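Local coordinates for sensor protein (Rhodopseudomonas palustris, PDB 2OOL) that senses light through a bound biliverdin chromophore as a bacteriophytochrome and probably relays the signal by histidine kinase activity, at residues 81-84 and 85-88. Residues are numbered along the deposited sequence; the frame is centred on the assembly and turned at random.
Sequences YLTA and ASAA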
ATOM      1  N   TYR A  81     -17.776  28.546  -3.142  1.00 54.84           N
ATOM      2  CA  TYR A  81     -16.940  28.167  -4.279  1.00 54.66           C
ATOM      3  C   TYR A  81     -16.693  26.658  -4.375  1.00 54.09           C
ATOM      4  O   TYR A  81     -15.820  26.236  -5.119  1.00 53.77           O
ATOM      5  CB  TYR A  81     -15.603  28.851  -4.172  1.00 56.90           C
ATOM      6  CG  TYR A  81     -15.704  30.295  -3.859  1.00 57.58           C
ATOM      7  CD1 TYR A  81     -15.544  30.735  -2.554  1.00 58.05           C
ATOM      8  CD2 TYR A  81     -15.958  31.228  -4.859  1.00 58.71           C
ATOM      9  CE1 TYR A  81     -15.654  32.068  -2.236  1.00 59.01           C
ATOM     10  CE2 TYR A  81     -16.068  32.581  -4.557  1.00 59.19           C
ATOM     11  CZ  TYR A  81     -15.911  32.982  -3.232  1.00 60.25           C
ATOM     12  OH  TYR A  81     -16.002  34.309  -2.853  1.00 63.75           O
ATOM     13  N   LEU A  82     -17.429  25.867  -3.606  1.00 52.79           N
ATOM     14  CA  LEU A  82     -17.345  24.429  -3.659  1.00 52.63           C
ATOM     15  C   LEU A  82     -18.672  23.904  -4.169  1.00 52.60           C
ATOM     16  O   LEU A  82     -19.676  24.595  -4.108  1.00 52.15           O
ATOM     17  CB  LEU A  82     -17.085  23.835  -2.277  1.00 51.65           C
ATOM     18  CG  LEU A  82     -15.888  24.327  -1.470  1.00 51.85           C
ATOM     19  CD1 LEU A  82     -15.836  23.640  -0.133  1.00 46.84           C
ATOM     20  CD2 LEU A  82     -14.578  24.061  -2.274  1.00 49.78           C
ATOM     21  N   THR A  83     -18.678  22.673  -4.665  1.00 51.96           N
ATOM     22  CA  THR A  83     -19.921  21.993  -5.014  1.00 51.91           C
ATOM     23  C   THR A  83     -20.567  21.598  -3.695  1.00 51.61           C
ATOM     24  O   THR A  83     -19.909  21.551  -2.686  1.00 50.96           O
ATOM     25  CB  THR A  83     -19.666  20.715  -5.882  1.00 52.03           C
ATOM     26  OG1 THR A  83     -18.890  19.757  -5.140  1.00 51.73           O
ATOM     27  CG2 THR A  83     -18.895  21.086  -7.146  1.00 51.91           C
ATOM     28  N   ALA A  84     -21.853  21.305  -3.723  1.00 52.45           N
ATOM     29  CA  ALA A  84     -22.594  20.880  -2.546  1.00 52.74           C
ATOM     30  C   ALA A  84     -21.965  19.668  -1.904  1.00 52.87           C
ATOM     31  O   ALA A  84     -21.665  19.703  -0.721  1.00 54.08           O
ATOM     32  CB  ALA A  84     -24.049  20.603  -2.909  1.00 53.07           C
ATOM     33  N   ALA A  85     -21.730  18.607  -2.667  1.00 52.73           N
ATOM     34  CA  ALA A  85     -21.031  17.423  -2.133  1.00 52.69           C
ATOM     35  C   ALA A  85     -19.698  17.749  -1.467  1.00 52.41           C
ATOM     36  O   ALA A  85     -19.355  17.112  -0.479  1.00 51.74           O
ATOM     37  CB  ALA A  85     -20.808  16.387  -3.227  1.00 52.22           C
ATOM     38  N   SER A  86     -18.936  18.698  -2.030  1.00 52.79           N
ATOM     39  CA  SER A  86     -17.599  19.041  -1.524  1.00 53.25           C
ATOM     40  C   SER A  86     -17.728  19.879  -0.231  1.00 53.38           C
ATOM     41  O   SER A  86     -16.968  19.662   0.693  1.00 54.53           O
ATOM     42  CB  SER A  86     -16.775  19.821  -2.558  1.00 53.11           C
ATOM     43  OG  SER A  86     -16.378  18.977  -3.630  1.00 55.71           O
ATOM     44  N   ALA A  87     -18.635  20.855  -0.223  1.00 52.73           N
ATOM     45  CA  ALA A  87     -19.073  21.558   1.004  1.00 53.15           C
ATOM     46  C   ALA A  87     -19.401  20.550   2.101  1.00 52.96           C
ATOM     47  O   ALA A  87     -18.852  20.619   3.177  1.00 52.27           O
ATOM     48  CB  ALA A  87     -20.299  22.452   0.727  1.00 51.74           C
ATOM     49  N   ALA A  88     -20.261  19.581   1.797  1.00 53.32           N
ATOM     50  CA  ALA A  88     -20.647  18.572   2.789  1.00 53.88           C
ATOM     51  C   ALA A  88     -19.463  17.815   3.322  1.00 54.33           C
ATOM     52  O   ALA A  88     -19.356  17.610   4.526  1.00 54.10           O
ATOM     53  CB  ALA A  88     -21.677  17.598   2.214  1.00 53.75           C
TER
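A87 N stands 2.9 Å from T83 O with an almost straight N-H...O angle of 176°, the bond that opens helix 84-94 behind its N-cap residue T83, in the PAS domain of the chromophore-binding region. A88 N makes an equally short bond, 2.9 Å, to A84 O, so the carbonyls of T83 and A84 begin the helical ladder. T83 O takes a second, weak bond from S86 N, bent to 121°, and thus receives two backbone N-H groups in the opening turn.

T83 and S86 also meet hydroxyl to hydroxyl at this N-cap. OG1 of T83 lies 3.0 Å from OG of S86, a hydrogen bond in which either oxygen could be the donor. S86 OG is also bonded to the backbone N of D108 on strand 105-111, so the same hydroxyl serves both the cap and the sheet. T83 reaches it with OG1 set between the backbone N and the carbonyl carbon (chi1 63°), which turns the oxygen toward the first turn; OG1 comes within 3.3 Å of the backbone N of S86.

Beyond these polar bonds, L82 leans against the start of the helix. Its side chain is buried: CB lies 4.0 Å from S86 CB, and with CG beside the backbone N, anti to the carbonyl carbon, CD1 approaches the backbone of A87. The T83 side chain touches D108 and V110, and backbone bonds join Y81 to V110 and T83 to D108; the chain entering the helix is thereby tied to strand 105-111, the outermost strand on that side of the PAS sheet within this chain. On the helix itself, the methyl CB of A87 packs 3.4 Å from the carbonyl oxygen O of A84.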